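Side-chain contacts in Tat-secreted protein Rv2525c (Mycobacterium tuberculosis, PDB 4PMQ), which may act as a peptidoglycan hydrolase with glycosidase activity and, in vitro, cleaves p-nitrophenyl esters, with a preference for the butyrate: residues L49-A52 with R53-G57; A87-G90 with S91-A95; E116-K119 with N120-P124; S131-G134 with H135-G139. All blocks are in the same frame, centred on the assembly; numbering follows the deposited sequence.

Contact 1 (L49-A52 with R53-G57)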
# COMPACT_ATOMS: atom_id res chain seq x y z
N LEU A 49 -0.29 7.84 -15.21
CA LEU A 49 -1.43 7.38 -16.00
C LEU A 49 -1.04 6.33 -17.08
O LEU A 49 -1.75 5.31 -17.22
CB LEU A 49 -2.11 8.58 -16.66
CG LEU A 49 -3.34 8.27 -17.54
CD1 LEU A 49 -4.49 7.73 -16.71
CD2 LEU A 49 -3.80 9.54 -18.28
N SER A 50 0.07 6.56 -17.79
CA SER A 50 0.51 5.66 -18.89
C SER A 50 0.80 4.24 -18.37
O SER A 50 0.45 3.26 -19.04
CB SER A 50 1.75 6.21 -19.59
OG SER A 50 2.83 6.37 -18.69
N GLU A 51 1.37 4.13 -17.16
CA GLU A 51 1.64 2.81 -16.57
C GLU A 51 0.32 2.13 -16.17
O GLU A 51 0.13 0.95 -16.45
CB GLU A 51 2.55 2.94 -15.33
CG GLU A 51 2.79 1.58 -14.69
CD GLU A 51 3.39 1.62 -13.30
OE1 GLU A 51 3.86 2.69 -12.84
OE2 GLU A 51 3.43 0.54 -12.68
N ALA A 52 -0.61 2.89 -15.55
CA ALA A 52 -1.94 2.35 -15.18
C ALA A 52 -2.66 1.82 -16.44
O ALA A 52 -3.26 0.74 -16.42
CB ALA A 52 -2.77 3.44 -14.53
N ARG A 53 -2.54 2.56 -17.55
CA ARG A 53 -3.19 2.15 -18.80
C ARG A 53 -2.54 0.86 -19.36
O ARG A 53 -3.25 -0.03 -19.86
CB ARG A 53 -3.14 3.30 -19.81
CG ARG A 53 -4.16 4.38 -19.44
CD ARG A 53 -4.37 5.38 -20.57
NE ARG A 53 -4.84 4.73 -21.80
CZ ARG A 53 -6.11 4.45 -22.07
NH1 ARG A 53 -7.07 4.78 -21.21
NH2 ARG A 53 -6.44 3.86 -23.21
N ASP A 54 -1.23 0.71 -19.15
CA ASP A 54 -0.48 -0.47 -19.59
C ASP A 54 -0.91 -1.68 -18.78
O ASP A 54 -1.20 -2.75 -19.35
CB ASP A 54 1.03 -0.22 -19.45
CG ASP A 54 1.90 -1.39 -19.92
OD1 ASP A 54 1.48 -2.10 -20.86
OD2 ASP A 54 2.99 -1.58 -19.36
N LEU A 55 -0.97 -1.52 -17.44
CA LEU A 55 -1.41 -2.62 -16.56
C LEU A 55 -2.84 -3.07 -16.89
O LEU A 55 -3.06 -4.26 -17.17
CB LEU A 55 -1.33 -2.21 -15.07
CG LEU A 55 0.08 -1.96 -14.54
CD1 LEU A 55 0.06 -1.27 -13.19
CD2 LEU A 55 0.82 -3.26 -14.42
N SER A 56 -3.81 -2.14 -16.87
CA SER A 56 -5.21 -2.45 -17.17
C SER A 56 -5.36 -3.05 -18.57
O SER A 56 -6.14 -3.99 -18.77
CB SER A 56 -6.09 -1.21 -17.05
OG SER A 56 -6.20 -0.78 -15.70
N GLY A 57 -4.59 -2.52 -19.53
CA GLY A 57 -4.59 -2.98 -20.92
C GLY A 57 -4.24 -4.45 -21.09
O GLY A 57 -4.75 -5.13 -21.99
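E51 and L55 run side by side on helix 49-57 and point the same way, an i to i+4 pair on the face turned to the fold. CG of E51 stands trans to N (chi1 178°) and the chain continues extended, which carries the carboxylate alongside L55, where E51 OE2 lies 3.9 Å from L55 CD1. That oxygen has its polar partner in R30, with which it forms a salt bridge; the methyl of L55 only lies alongside. L55 takes the other common helical rotamer, CG beside its own N (chi1 -66°), which brings L55 CG to 3.5 Å from E51 O. On the outer flank R53 leaves the helix past L49, R53 CD resting 4.3 Å from L49 CG, before a bend at chi3 turns its guanidinium away. Beneath these chains, L55 N reaches E51 O at 2.9 Å and S56 N reaches A52 O at 3.0 Å, both bonds nearly straight. As the crossover that links strand 27-31 to strand 61-66 in a beta-alpha-beta unit, the helix sets A52 and L55 against I62 of strand 61-66, while L55 also meets A17 and I20 of helix 17-22.

Contact 2 (A87-G90 with S91-A95)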
# COMPACT_ATOMS: atom_id res chain seq x y z
N ALA A 87 -2.59 12.24 3.06
CA ALA A 87 -3.81 11.72 2.43
C ALA A 87 -4.24 12.57 1.23
O ALA A 87 -4.65 12.04 0.20
CB ALA A 87 -4.94 11.66 3.46
N ARG A 88 -4.13 13.89 1.35
CA ARG A 88 -4.48 14.76 0.23
C ARG A 88 -3.61 14.45 -0.99
O ARG A 88 -4.12 14.36 -2.11
CB ARG A 88 -4.26 16.22 0.61
CG ARG A 88 -5.29 16.73 1.60
CD ARG A 88 -4.92 18.14 2.03
NE ARG A 88 -5.72 18.60 3.17
CZ ARG A 88 -5.34 19.58 4.00
NH1 ARG A 88 -4.21 20.24 3.80
NH2 ARG A 88 -6.11 19.90 5.04
N ARG A 89 -2.30 14.29 -0.76
CA ARG A 89 -1.35 14.05 -1.84
C ARG A 89 -1.59 12.68 -2.49
O ARG A 89 -1.68 12.58 -3.71
CB ARG A 89 0.09 14.21 -1.33
CG ARG A 89 1.13 14.14 -2.44
CD ARG A 89 0.90 15.19 -3.54
NE ARG A 89 1.96 15.09 -4.54
CZ ARG A 89 1.89 15.58 -5.78
NH1 ARG A 89 0.79 16.18 -6.20
NH2 ARG A 89 2.92 15.45 -6.60
N GLY A 90 -1.80 11.67 -1.66
CA GLY A 90 -2.12 10.34 -2.16
C GLY A 90 -3.38 10.34 -3.01
O GLY A 90 -3.38 9.82 -4.13
N SER A 91 -4.41 11.07 -2.55
CA SER A 91 -5.67 11.16 -3.30
C SER A 91 -5.43 11.82 -4.68
O SER A 91 -5.93 11.35 -5.70
CB SER A 91 -6.70 11.96 -2.51
OG SER A 91 -7.93 11.90 -3.21
N GLU A 92 -4.62 12.89 -4.69
CA GLU A 92 -4.30 13.66 -5.89
C GLU A 92 -3.54 12.77 -6.90
O GLU A 92 -3.88 12.76 -8.10
CB GLU A 92 -3.46 14.88 -5.48
CG GLU A 92 -3.23 15.88 -6.59
CD GLU A 92 -2.32 17.05 -6.25
OE1 GLU A 92 -1.70 17.05 -5.16
OE2 GLU A 92 -2.19 17.94 -7.12
N LEU A 93 -2.53 12.03 -6.41
CA LEU A 93 -1.71 11.18 -7.27
C LEU A 93 -2.50 9.98 -7.77
O LEU A 93 -2.31 9.57 -8.91
CB LEU A 93 -0.39 10.75 -6.59
CG LEU A 93 0.58 11.94 -6.37
CD1 LEU A 93 1.75 11.51 -5.54
CD2 LEU A 93 1.07 12.54 -7.74
N HIS A 94 -3.38 9.43 -6.91
CA HIS A 94 -4.23 8.31 -7.32
C HIS A 94 -5.11 8.80 -8.49
O HIS A 94 -5.14 8.15 -9.54
CB HIS A 94 -5.07 7.86 -6.11
CG HIS A 94 -6.11 6.83 -6.41
ND1 HIS A 94 -5.82 5.48 -6.32
CD2 HIS A 94 -7.43 6.98 -6.67
CE1 HIS A 94 -6.95 4.85 -6.58
NE2 HIS A 94 -7.95 5.71 -6.80
N ALA A 95 -5.78 9.95 -8.33
CA ALA A 95 -6.67 10.47 -9.37
C ALA A 95 -5.91 10.80 -10.66
O ALA A 95 -6.42 10.51 -11.75
CB ALA A 95 -7.42 11.69 -8.86
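R89 meets both E92 and L93 on one turn of helix 79-96, the helical crossover between parallel strands 61-66 and 105-108 in a TIM-barrel-like sheet. The tight side of this turn is made by G90, S91 and H94. G90 is buried, and G90 O takes the N-H of H94 at 2.8 Å, while S91 CB sits 3.4 Å from A87 O. H94 turns inward, its ring nitrogens bound by S64 and the carbonyl of P100, and S91 packs on I133 of helix 115-133. The outer side is more exposed and more polar, with E92 as its solvent-facing member. There the R89 chain bends at chi2 (57°) and reaches forward along the helix, laying one face of its guanidinium against L93 CD2, which is 3.6 Å from R89 NH2. NE of the same arginine is in a salt bridge with D34, which gives the group a second carboxylate and probably helps to fix its rotation. E92, in an extended conformation, supplies the first from the edge. The two flat groups are strongly turned, 73° apart: R89 NH1 donates within its own plane, yet it comes to E92 OE1 from above the carboxylate, at 2.8 Å.

Contact 3 (E116-K119 with N120-P124); sequences EQYK and NQIVP
The ring of Y118 carries a methyl of V123 over one face, a CH-pi contact in which V123 CG2 stands 3.7 Å from the ring centroid and 25° off the normal. The methyl is displaced toward the CE2-CZ edge, 3.4 Å from Y118 CZ, and obliquely to the ring I122 CG2 approaches Y118 CD1 at 3.9 Å. The tyrosine hydroxyl is hydrogen-bonded to D153, and the ring meets that of W149. Two other flat groups pair on the exposed side. The N120 amide donates from ND2, nearly in its own plane, to the anti side of E116 OE2 at 2.8 Å, with amide and carboxylate planes 60° apart; a bend at chi2 of E116 (-85°) brings its carboxylate round to the asparagine. Below them the helix widens into a pi-type turn: Q117 O accepts both Q121 N and I122 N, and V123 N bonds to Y118 O. This i to i+5 spacing probably helps to set V123 over the ring. P124 has no N-H to give, and the helix kinks there. One water bridges Q117 NE2 and Q121 OE1; a second donates to E116 OE2 and, weakly, to Q121 OE1. Q117 OE1 is bonded to S114 N, and Q121 NE2 to the carbonyl of L77. The chemistry thus gives 116-124 a hydrated polar flank and a mainly apolar one; the amide and water donors would probably stabilise the E116 carboxylate as an anion.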
# COMPACT_ATOMS: atom_id res chain seq x y z
N GLU A 116 1.65 2.29 22.55
CA GLU A 116 1.75 3.72 22.81
C GLU A 116 1.86 4.51 21.48
O GLU A 116 1.20 5.55 21.34
CB GLU A 116 2.97 3.99 23.71
CG GLU A 116 3.25 5.45 24.02
CD GLU A 116 4.07 6.14 22.95
OE1 GLU A 116 5.01 5.50 22.41
OE2 GLU A 116 3.82 7.34 22.67
N GLN A 117 2.68 4.02 20.53
CA GLN A 117 2.84 4.71 19.23
C GLN A 117 1.56 4.64 18.44
O GLN A 117 1.14 5.62 17.84
CB GLN A 117 4.01 4.10 18.45
CG GLN A 117 5.35 4.51 19.08
CD GLN A 117 6.49 3.74 18.48
OE1 GLN A 117 6.38 2.55 18.13
NE2 GLN A 117 7.62 4.41 18.33
N TYR A 118 0.90 3.49 18.48
CA TYR A 118 -0.37 3.30 17.77
C TYR A 118 -1.43 4.28 18.29
O TYR A 118 -2.00 5.06 17.50
CB TYR A 118 -0.83 1.84 17.95
CG TYR A 118 -2.26 1.66 17.46
CD1 TYR A 118 -2.56 1.60 16.10
CD2 TYR A 118 -3.32 1.58 18.37
CE1 TYR A 118 -3.88 1.50 15.64
CE2 TYR A 118 -4.64 1.48 17.92
CZ TYR A 118 -4.92 1.47 16.56
OH TYR A 118 -6.22 1.35 16.13
N LYS A 119 -1.69 4.26 19.60
CA LYS A 119 -2.73 5.12 20.18
C LYS A 119 -2.41 6.61 20.06
O LYS A 119 -3.32 7.42 19.81
CB LYS A 119 -2.96 4.75 21.66
CG LYS A 119 -4.16 5.44 22.30
CD LYS A 119 -5.52 4.83 21.84
CE LYS A 119 -6.68 5.80 21.97
NZ LYS A 119 -6.80 6.37 23.34
N ASN A 120 -1.15 6.98 20.28
CA ASN A 120 -0.82 8.40 20.29
C ASN A 120 -0.56 9.01 18.92
O ASN A 120 -0.75 10.23 18.76
CB ASN A 120 0.40 8.64 21.17
CG ASN A 120 0.15 8.36 22.65
OD1 ASN A 120 -0.98 8.48 23.14
ND2 ASN A 120 1.25 8.14 23.42
N GLN A 121 -0.07 8.21 17.96
CA GLN A 121 0.30 8.76 16.65
C GLN A 121 -0.45 8.11 15.47
O GLN A 121 -0.98 8.81 14.60
CB GLN A 121 1.82 8.60 16.45
CG GLN A 121 2.64 9.46 17.47
CD GLN A 121 4.12 9.13 17.51
OE1 GLN A 121 4.55 8.18 18.17
NE2 GLN A 121 4.96 9.97 16.87
N ILE A 122 -0.47 6.77 15.42
CA ILE A 122 -1.09 6.08 14.26
C ILE A 122 -2.62 6.29 14.21
O ILE A 122 -3.14 6.49 13.13
CB ILE A 122 -0.71 4.58 14.24
CG1 ILE A 122 0.82 4.47 14.08
CG2 ILE A 122 -1.46 3.87 13.08
CD1 ILE A 122 1.36 3.02 14.31
N VAL A 123 -3.31 6.25 15.37
CA VAL A 123 -4.76 6.46 15.38
C VAL A 123 -5.07 7.88 14.78
O VAL A 123 -5.78 7.92 13.76
CB VAL A 123 -5.36 6.25 16.80
CG1 VAL A 123 -6.78 6.81 16.90
CG2 VAL A 123 -5.35 4.76 17.16
N PRO A 124 -4.51 9.01 15.26
CA PRO A 124 -4.87 10.28 14.61
C PRO A 124 -4.43 10.30 13.14
O PRO A 124 -5.10 10.92 12.31
CB PRO A 124 -4.16 11.35 15.44
CG PRO A 124 -3.23 10.63 16.36
CD PRO A 124 -3.69 9.21 16.48
O HOH W 1 4.17 9.12 20.79
O HOH W 2 7.51 7.47 18.15

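Contact 4 (S131-G134 with H135-G139); sequences SVIG and HQRTG. With TLA (L(+)-tartaric acid), chain C.
A small tartrate-binding pocket forms where helix 115-133 gives way to strand 138-142, at the helix-to-strand turn of a beta-alpha-beta unit in this TIM-barrel-like domain; the L-tartrate probably comes from the crystallisation liquor. R137 and the carbonyl of I133 meet at the tartrate hydroxyl O2: R137 NH1 donates to it at 2.8 Å from the guanidinium edge, and O2 in turn donates to I133 O at 3.0 Å. The other hydroxyl, tartrate O3, donates to V132 O at 2.9 Å. A bend at chi3 (72°) turns the guanidinium toward the ligand, and R137 CD passes 3.2 Å from I133 O on the way. NE of the arginine is tied to the carbonyl of A103, which helps to position the group. I133 lies across the arginine chain at about a right angle; with CG1 between N and the carbonyl carbon (chi1 64°), I133 CG1 is carried to 3.8 Å from R137 CB. G134 leaves the helix with positive phi, and its carbonyl then holds the following turn together. Two donors grip that oxygen from opposite faces of the carbonyl plane: R137 N at 3.0 Å from G134 O, and the hydroxyl T138 OG1 at 2.9 Å from the same atom.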
# COMPACT_ATOMS: atom_id res chain seq x y z
N SER A 131 -10.70 11.07 7.20
CA SER A 131 -11.32 12.37 7.06
C SER A 131 -11.08 12.95 5.68
O SER A 131 -11.80 13.87 5.31
CB SER A 131 -10.82 13.34 8.11
OG SER A 131 -11.58 14.55 8.04
N VAL A 132 -10.06 12.49 4.97
CA VAL A 132 -9.76 13.07 3.66
C VAL A 132 -10.43 12.25 2.56
O VAL A 132 -11.19 12.83 1.76
CB VAL A 132 -8.23 13.18 3.43
CG1 VAL A 132 -7.92 13.57 1.99
CG2 VAL A 132 -7.61 14.18 4.42
N ILE A 133 -10.15 10.92 2.53
CA ILE A 133 -10.72 10.08 1.46
C ILE A 133 -11.91 9.20 1.91
O ILE A 133 -12.59 8.63 1.05
CB ILE A 133 -9.61 9.21 0.80
CG1 ILE A 133 -9.00 8.20 1.81
CG2 ILE A 133 -8.54 10.10 0.16
CD1 ILE A 133 -7.94 7.27 1.10
N GLY A 134 -12.18 9.13 3.22
CA GLY A 134 -13.31 8.35 3.72
C GLY A 134 -12.91 7.02 4.33
O GLY A 134 -11.95 6.39 3.88
N HIS A 135 -13.67 6.57 5.35
CA HIS A 135 -13.47 5.28 6.00
C HIS A 135 -13.40 4.16 4.95
O HIS A 135 -12.48 3.32 5.00
CB HIS A 135 -14.61 5.02 6.97
CG HIS A 135 -14.59 3.65 7.56
ND1 HIS A 135 -13.67 3.30 8.54
CD2 HIS A 135 -15.41 2.59 7.35
CE1 HIS A 135 -13.92 2.03 8.85
NE2 HIS A 135 -14.97 1.57 8.16
N GLN A 136 -14.37 4.13 4.02
CA GLN A 136 -14.44 3.05 3.02
C GLN A 136 -13.20 2.99 2.09
O GLN A 136 -12.90 1.92 1.55
CB GLN A 136 -15.72 3.17 2.19
CG GLN A 136 -16.91 2.59 2.93
CD GLN A 136 -18.16 2.51 2.08
OE1 GLN A 136 -18.14 2.04 0.94
NE2 GLN A 136 -19.29 2.91 2.62
N ARG A 137 -12.47 4.11 1.94
CA ARG A 137 -11.30 4.16 1.07
C ARG A 137 -9.99 4.03 1.82
O ARG A 137 -8.94 4.02 1.20
CB ARG A 137 -11.26 5.51 0.31
CG ARG A 137 -12.37 5.69 -0.71
CD ARG A 137 -12.02 6.89 -1.60
NE ARG A 137 -10.92 6.57 -2.51
CZ ARG A 137 -10.19 7.47 -3.17
NH1 ARG A 137 -10.38 8.77 -2.96
NH2 ARG A 137 -9.23 7.08 -4.01
N THR A 138 -10.03 3.93 3.16
CA THR A 138 -8.80 3.91 3.93
C THR A 138 -8.29 2.48 4.06
O THR A 138 -8.91 1.65 4.73
CB THR A 138 -9.02 4.61 5.29
OG1 THR A 138 -9.36 5.98 5.03
CG2 THR A 138 -7.76 4.59 6.18
N GLY A 139 -7.12 2.23 3.47
CA GLY A 139 -6.44 0.96 3.60
C GLY A 139 -5.27 1.13 4.55
O GLY A 139 -4.75 2.24 4.73
O1 TLA C . -14.78 10.48 -0.79
O11 TLA C . -15.26 11.93 -2.42
C1 TLA C . -14.45 11.17 -1.72
C2 TLA C . -13.00 11.18 -2.19
O2 TLA C . -12.23 10.28 -1.42
C3 TLA C . -12.40 12.59 -2.09
O3 TLA C . -12.52 13.09 -0.77
C4 TLA C . -10.94 12.52 -2.53
O4 TLA C . -10.08 12.84 -1.61
O41 TLA C . -10.64 12.23 -3.68

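How the contacts relate
From the N terminus the four contacts follow in series, each within a single continuous stretch, so none nests in or crosses another. Contacts 1, 2 and 3 lie on the helices of three successive beta-alpha-beta units, and contact 4 closes the turn that leads out of the third helix into strand 138-142. Contacts 3 and 4 thus share helix 115-133, with centres about 17 Å apart. Contacts 1 and 3 stand on opposite sides of the chain's centre, about 36 Å between centres. Contacts 2 and 4 touch: A87 packs on V132 and H94 on R137, joining helix 79-96 to the end of helix 115-133 beside the tartrate.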